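Local coordinates for putative molybdenum carrier protein (Syntrophus aciditrophicus SB, PDB 3IMK), which is of unknown function but probably has a Rossmann-like fold of the SLOG superfamily and may carry molybdenum, at residues A[105-108]-A[109-112]; A[118-121]-A[122-125]; A[151-154]-A[155-158]. All coordinates share one frame; numbering follows the deposited sequence.

How the interactions relate
Interaction 1 is the turn from edge strand 103-107 into helix 113-126, whose later turns form interaction 2; interaction 3 is the C-terminal end of helix 145-157, packed against that helix. Their centres are 12 to 14 Å apart, and their apolar side chains meet. Ile-111 CD1 reaches Leu-119 CD2 at 3.5 Å, Ile-106 CG2 lies 4.2 Å from Leu-152 CD2, and Ile-120 CG2 comes within 3.6 Å of Phe-156 CZ. Bound glycerol, probably from the crystallisation liquor, lies about 3 Å from the side chain of Asp-107 and about 4 Å from that of Leu-119. The pocket of the bound polyether (Trp-37, Met-58, Pro-59, Lys-69, Leu-72, Asp-73) includes no residue of the three contacts.

Interaction 1 of 3, residues A[105-108]-A[109-112]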
loop_
_atom_site.group_PDB
_atom_site.type_symbol
_atom_site.label_atom_id
_atom_site.label_comp_id
_atom_site.label_asym_id
_atom_site.label_seq_id
_atom_site.Cartn_x
_atom_site.Cartn_y
_atom_site.Cartn_z
ATOM N N HIS A 105 -9.540 3.880 -1.992
ATOM C CA HIS A 105 -8.996 3.671 -3.311
ATOM C C HIS A 105 -8.830 5.036 -3.997
ATOM O O HIS A 105 -9.819 5.728 -4.201
ATOM C CB HIS A 105 -9.959 2.814 -4.179
ATOM C CG HIS A 105 -9.551 2.742 -5.627
ATOM N ND1 HIS A 105 -10.447 2.581 -6.665
ATOM C CD2 HIS A 105 -8.312 2.786 -6.192
ATOM C CE1 HIS A 105 -9.779 2.569 -7.813
ATOM N NE2 HIS A 105 -8.486 2.667 -7.554
ATOM N N ILE A 106 -7.582 5.358 -4.326
ATOM C CA ILE A 106 -7.215 6.519 -5.132
ATOM C C ILE A 106 -6.985 6.043 -6.562
ATOM O O ILE A 106 -6.055 5.287 -6.830
ATOM C CB ILE A 106 -5.973 7.219 -4.580
ATOM C CG1 ILE A 106 -6.260 7.802 -3.202
ATOM C CG2 ILE A 106 -5.451 8.308 -5.539
ATOM C CD1 ILE A 106 -7.421 8.871 -3.132
ATOM N N ASP A 107 -7.796 6.548 -7.493
ATOM C CA ASP A 107 -7.670 6.291 -8.919
ATOM C C ASP A 107 -7.020 7.563 -9.521
ATOM O O ASP A 107 -7.662 8.590 -9.683
ATOM C CB ASP A 107 -9.037 5.992 -9.539
ATOM C CG ASP A 107 -8.967 5.727 -11.024
ATOM O OD1 ASP A 107 -7.913 5.975 -11.668
ATOM O OD2 ASP A 107 -9.960 5.219 -11.584
ATOM N N LEU A 108 -5.732 7.457 -9.833
ATOM C CA LEU A 108 -4.949 8.584 -10.314
ATOM C C LEU A 108 -5.222 8.901 -11.766
ATOM O O LEU A 108 -4.602 9.828 -12.289
ATOM C CB LEU A 108 -3.455 8.354 -10.032
ATOM C CG LEU A 108 -3.055 8.437 -8.575
ATOM C CD1 LEU A 108 -1.572 8.110 -8.403
ATOM C CD2 LEU A 108 -3.372 9.772 -7.928
ATOM N N ASP A 109 -6.185 8.216 -12.392
ATOM C CA ASP A 109 -6.780 8.742 -13.637
ATOM C C ASP A 109 -7.955 9.701 -13.390
ATOM O O ASP A 109 -8.400 10.380 -14.329
ATOM C CB ASP A 109 -7.263 7.626 -14.570
ATOM C CG ASP A 109 -6.142 6.895 -15.274
ATOM O OD1 ASP A 109 -4.954 7.308 -15.223
ATOM O OD2 ASP A 109 -6.443 5.852 -15.921
ATOM N N ARG A 110 -8.465 9.731 -12.157
ATOM C CA ARG A 110 -9.663 10.499 -11.845
ATOM C C ARG A 110 -9.395 11.693 -10.947
ATOM O O ARG A 110 -10.207 12.620 -10.898
ATOM C CB ARG A 110 -10.707 9.602 -11.168
ATOM C CG ARG A 110 -11.138 8.404 -11.999
ATOM C CD ARG A 110 -12.329 8.647 -12.852
ATOM N NE ARG A 110 -12.092 9.644 -13.892
ATOM C CZ ARG A 110 -11.548 9.401 -15.090
ATOM N NH1 ARG A 110 -11.173 8.170 -15.451
ATOM N NH2 ARG A 110 -11.376 10.412 -15.943
ATOM N N ILE A 111 -8.280 11.668 -10.224
ATOM C CA ILE A 111 -7.944 12.723 -9.257
ATOM C C ILE A 111 -6.456 13.033 -9.410
ATOM O O ILE A 111 -5.645 12.117 -9.587
ATOM C CB ILE A 111 -8.309 12.248 -7.810
ATOM C CG1 ILE A 111 -8.230 13.407 -6.825
ATOM C CG2 ILE A 111 -7.510 11.038 -7.381
ATOM C CD1 ILE A 111 -8.826 13.045 -5.420
ATOM N N SER A 112 -6.080 14.293 -9.220
ATOM C CA SER A 112 -4.656 14.651 -9.225
ATOM C C SER A 112 -3.939 14.166 -7.962
ATOM O O SER A 112 -4.546 13.945 -6.951
ATOM C CB SER A 112 -4.511 16.167 -9.351
ATOM O OG SER A 112 -4.998 16.807 -8.171
HETATM O O HOH W 1 -10.696 5.656 -14.162
HETATM O O HOH W 2 -3.153 11.623 -10.828
#
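Asp-107 meets Asp-109 and Arg-110 in an Asx turn (OD1 to the N of Asp-109) overlaid on a beta turn (O to the N of Arg-110). Its carbonyl O accepts the N-H of Arg-110 at 2.8 Å, with the donor above the carbonyl plane, and a weak second bond from Ile-111 N at 3.2 Å. Its carboxylate folds forward over the next peptide: with CG anti to the backbone N (chi1 180°), OD1 takes the N-H of Asp-109 at 2.9 Å, on the anti side and 33° out of the carboxylate plane. The other oxygen, OD2, lies alongside the Arg-110 side chain, 3.4 Å from its CG. The guanidinium itself stays farther off, its plane steeply turned against the carboxylate, and a water spans the two groups, donating to Asp-107 OD2 and accepting from Arg-110 NH1 at the guanidinium edge. A second water donates to both Leu-108 O and Ile-111 O. On the apolar side, CG2 of Ile-106 meets CG2 of Ile-111 at 3.9 Å, the two branches crossing at a slant.

Farther out, Gly-83 N gives OD1 of Asp-107 another hydrogen bond, tying the carboxylate to the loop after strand 76-81. Ile-106 and Ile-111 both rest on Ala-116 of helix 113-126, and Ser-112, at the N-cap of that helix, accepts the N-H of Asp-115 on its OG.

Two backbone N-H groups thus grip one carboxylate oxygen, which fixes the rotation of Asp-107 and probably favours its charged form. The nearby carboxylate of Asp-109 would work against that, while the water-linked arginine would partly offset it.

Interaction 2 of 3, residues A[118-121]-A[122-125]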
loop_
_atom_site.group_PDB
_atom_site.type_symbol
_atom_site.label_atom_id
_atom_site.label_comp_id
_atom_site.label_asym_id
_atom_site.label_seq_id
_atom_site.Cartn_x
_atom_site.Cartn_y
_atom_site.Cartn_z
ATOM N N THR A 118 -4.735 15.223 -0.140
ATOM C CA THR A 118 -5.725 15.816 0.796
ATOM C C THR A 118 -6.726 14.775 1.277
ATOM O O THR A 118 -7.026 14.654 2.488
ATOM C CB THR A 118 -6.417 16.978 0.173
ATOM O OG1 THR A 118 -5.426 17.982 -0.067
ATOM C CG2 THR A 118 -7.560 17.571 1.074
ATOM N N LEU A 119 -7.265 13.999 0.341
ATOM C CA LEU A 119 -8.178 12.921 0.712
ATOM C C LEU A 119 -7.556 11.892 1.658
ATOM O O LEU A 119 -8.218 11.398 2.580
ATOM C CB LEU A 119 -8.765 12.206 -0.517
ATOM C CG LEU A 119 -10.073 12.726 -1.107
ATOM C CD1 LEU A 119 -10.252 14.219 -1.155
ATOM C CD2 LEU A 119 -10.369 12.071 -2.463
ATOM N N ILE A 120 -6.318 11.481 1.378
ATOM C CA ILE A 120 -5.634 10.516 2.217
ATOM C C ILE A 120 -5.420 11.098 3.632
ATOM O O ILE A 120 -5.553 10.403 4.641
ATOM C CB ILE A 120 -4.281 10.046 1.584
ATOM C CG1 ILE A 120 -4.496 9.427 0.193
ATOM C CG2 ILE A 120 -3.563 9.048 2.541
ATOM C CD1 ILE A 120 -3.219 9.248 -0.633
ATOM N N ASN A 121 -5.056 12.354 3.691
ATOM C CA ASN A 121 -4.896 13.019 4.998
ATOM C C ASN A 121 -6.220 12.981 5.788
ATOM O O ASN A 121 -6.228 12.645 6.983
ATOM C CB ASN A 121 -4.369 14.439 4.772
ATOM C CG ASN A 121 -4.222 15.237 6.035
ATOM O OD1 ASN A 121 -5.222 15.685 6.595
ATOM N ND2 ASN A 121 -2.987 15.473 6.454
ATOM N N SER A 122 -7.329 13.362 5.169
ATOM C CA SER A 122 -8.604 13.384 5.864
ATOM C C SER A 122 -8.969 11.963 6.353
ATOM O O SER A 122 -9.432 11.752 7.488
ATOM C CB SER A 122 -9.660 13.910 4.904
ATOM O OG SER A 122 -9.408 15.270 4.578
ATOM N N TRP A 123 -8.729 10.960 5.502
ATOM C CA TRP A 123 -9.112 9.600 5.790
ATOM C C TRP A 123 -8.254 9.002 6.916
ATOM O O TRP A 123 -8.739 8.337 7.828
ATOM C CB TRP A 123 -9.013 8.757 4.490
ATOM C CG TRP A 123 -9.138 7.257 4.623
ATOM C CD1 TRP A 123 -10.270 6.547 4.798
ATOM C CD2 TRP A 123 -8.079 6.321 4.508
ATOM N NE1 TRP A 123 -9.984 5.199 4.828
ATOM C CE2 TRP A 123 -8.630 5.041 4.638
ATOM C CE3 TRP A 123 -6.705 6.442 4.280
ATOM C CZ2 TRP A 123 -7.864 3.897 4.588
ATOM C CZ3 TRP A 123 -5.935 5.290 4.212
ATOM C CH2 TRP A 123 -6.515 4.046 4.401
ATOM N N THR A 124 -6.938 9.160 6.790
ATOM C CA THR A 124 -6.024 8.606 7.829
ATOM C C THR A 124 -6.290 9.245 9.177
ATOM O O THR A 124 -6.343 8.563 10.213
ATOM C CB THR A 124 -4.518 8.726 7.469
ATOM O OG1 THR A 124 -4.174 10.078 7.172
ATOM C CG2 THR A 124 -4.144 7.790 6.337
ATOM N N VAL A 125 -6.432 10.563 9.223
ATOM C CA VAL A 125 -6.599 11.242 10.529
ATOM C C VAL A 125 -7.965 10.870 11.126
ATOM O O VAL A 125 -8.078 10.539 12.316
ATOM C CB VAL A 125 -6.442 12.761 10.425
ATOM C CG1 VAL A 125 -6.859 13.468 11.790
ATOM C CG2 VAL A 125 -5.018 13.086 10.020
HETATM O O HOH W 3 -6.899 16.886 4.745
#
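Regular alpha-helical i to i+4 bonds run through 118-125, from Ser-122 N to Thr-118 O, Trp-123 N to Leu-119 O, Thr-124 N to Ile-120 O and Val-125 N to Asn-121 O, all 2.8 to 3.1 Å long. The hydroxyl of Thr-124 folds back onto the same helix. A chi1 of 55° sets OG1 between its own backbone N and carbonyl carbon, where it donates to Ile-120 O at 2.9 Å. That oxygen therefore takes two donors from one residue, N and OG1, reaching it from opposite faces of the carbonyl plane. The methyl CG2 of Thr-124 turns to the apolar side and meets Ile-120 CG2 at 4.0 Å, while CE3 of the Trp-123 ring lies 4.4 Å from the same Ile-120 methyl. A valine in place of Thr-124 would lack the hydroxyl, and Ile-120 O would probably be left with the backbone N-H alone of its two donors from this residue. On the outer side a water joins neighbours, donating to Asn-121 OD1 at 2.8 Å and accepting from Ser-122 OG at 3.0 Å.

Ile-120 and Thr-124 face Phe-156 of helix 145-157, and Ile-120 and Trp-123 also touch Leu-104 of strand 103-107. This is an amphipathic helix of a Rossmann-like alpha/beta fold, its buried face on the sheet and helix 145-157, its outer face largely polar and hydrated.

Interaction 3 of 3, residues A[151-154]-A[155-158]; sequences DLLE and VFLA
The last turns of the C-terminal helix 145-157 form this contact, where the chain itself comes to an end. Leu-153 and Phe-156 supply its apolar part: CD2 of the leucine comes to the ring edge, near the ring plane, 4.2 Å from Phe-156 CD2, the two side chains slanting across each other. The ring is swung out by a chi1 of 169°, with CG anti to the backbone N, and CG of the following Leu-157 sits over one of its faces, 3.4 Å above the plane and displaced toward the rim. Beneath these side chains run the helical bonds. Val-155 N reaches Asp-151 O, and Phe-156 N reaches Leu-152 O at 2.9 Å. Leu-157 N bonds to Leu-153 O at 2.8 Å. The final one, Ala-158 N to Glu-154 O, is equally short but bent to 136°, with its donor above the carbonyl plane.

Outward from here, Leu-152 packs on Ile-120 and Val-155 on Ala-117, both of helix 113-126, and Leu-153 and Leu-157 lean on Phe-26 of helix 19-29, so that the turn is wedged between two helices. The bent Glu-154 side chain carries its carboxylate to Lys-29 in a salt bridge and to His-30 in a hydrogen bond, both through OE2.

With two partners on one oxygen, the Glu-154 carboxylate is probably held in its charged form. Its pull on Lys-29 and His-30 links the end of the chain to the end of helix 19-29 beside the apolar packing.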
loop_
_atom_site.group_PDB
_atom_site.type_symbol
_atom_site.label_atom_id
_atom_site.label_comp_id
_atom_site.label_asym_id
_atom_site.label_seq_id
_atom_site.Cartn_x
_atom_site.Cartn_y
_atom_site.Cartn_z
ATOM N N ASP A 151 5.306 9.663 -5.853
ATOM C CA ASP A 151 4.997 11.082 -5.975
ATOM C C ASP A 151 3.806 11.414 -5.067
ATOM O O ASP A 151 3.807 12.440 -4.400
ATOM C CB ASP A 151 4.664 11.441 -7.433
ATOM C CG ASP A 151 5.837 11.374 -8.374
ATOM O OD1 ASP A 151 6.986 11.301 -7.904
ATOM O OD2 ASP A 151 5.588 11.402 -9.629
ATOM N N LEU A 152 2.810 10.531 -5.028
ATOM C CA LEU A 152 1.649 10.728 -4.168
ATOM C C LEU A 152 2.050 10.754 -2.680
ATOM O O LEU A 152 1.610 11.609 -1.896
ATOM C CB LEU A 152 0.601 9.620 -4.436
ATOM C CG LEU A 152 -0.648 9.621 -3.545
ATOM C CD1 LEU A 152 -1.373 10.965 -3.625
ATOM C CD2 LEU A 152 -1.553 8.486 -4.009
ATOM N N LEU A 153 2.827 9.755 -2.270
ATOM C CA LEU A 153 3.245 9.684 -0.870
ATOM C C LEU A 153 4.100 10.888 -0.475
ATOM O O LEU A 153 4.017 11.374 0.673
ATOM C CB LEU A 153 3.939 8.340 -0.590
ATOM C CG LEU A 153 3.032 7.109 -0.694
ATOM C CD1 LEU A 153 3.865 5.810 -0.531
ATOM C CD2 LEU A 153 1.869 7.153 0.268
ATOM N N GLU A 154 4.909 11.370 -1.409
ATOM C CA GLU A 154 5.684 12.573 -1.135
ATOM C C GLU A 154 4.799 13.769 -0.806
ATOM O O GLU A 154 5.105 14.546 0.093
ATOM C CB GLU A 154 6.644 12.880 -2.261
ATOM C CG GLU A 154 7.818 11.874 -2.307
ATOM C CD GLU A 154 8.954 12.121 -1.240
ATOM O OE1 GLU A 154 9.055 13.246 -0.676
ATOM O OE2 GLU A 154 9.768 11.171 -1.044
ATOM N N VAL A 155 3.713 13.939 -1.541
ATOM C CA VAL A 155 2.808 15.074 -1.243
ATOM C C VAL A 155 2.073 14.834 0.060
ATOM O O VAL A 155 1.925 15.751 0.875
ATOM C CB VAL A 155 1.800 15.355 -2.414
ATOM C CG1 VAL A 155 0.845 16.507 -2.045
ATOM C CG2 VAL A 155 2.555 15.623 -3.743
ATOM N N PHE A 156 1.640 13.582 0.283
ATOM C CA PHE A 156 0.951 13.219 1.517
ATOM C C PHE A 156 1.796 13.400 2.784
ATOM O O PHE A 156 1.298 13.953 3.767
ATOM C CB PHE A 156 0.383 11.774 1.361
ATOM C CG PHE A 156 -0.138 11.156 2.633
ATOM C CD1 PHE A 156 -1.015 11.846 3.450
ATOM C CD2 PHE A 156 0.200 9.869 2.963
ATOM C CE1 PHE A 156 -1.457 11.271 4.648
ATOM C CE2 PHE A 156 -0.268 9.271 4.129
ATOM C CZ PHE A 156 -1.100 9.984 4.963
ATOM N N LEU A 157 3.049 12.926 2.761
ATOM C CA LEU A 157 3.894 12.815 4.008
ATOM C C LEU A 157 5.250 13.509 3.986
ATOM O O LEU A 157 5.969 13.489 4.998
ATOM C CB LEU A 157 4.183 11.364 4.331
ATOM C CG LEU A 157 3.006 10.550 4.823
ATOM C CD1 LEU A 157 3.399 9.071 4.915
ATOM C CD2 LEU A 157 2.473 11.129 6.154
ATOM N N ALA A 158 5.615 14.085 2.854
ATOM C CA ALA A 158 6.855 14.854 2.730
ATOM C C ALA A 158 6.504 16.292 2.328
ATOM O O ALA A 158 5.436 16.809 2.690
ATOM C CB ALA A 158 7.772 14.202 1.702
ATOM O OXT ALA A 158 7.271 16.971 1.625
#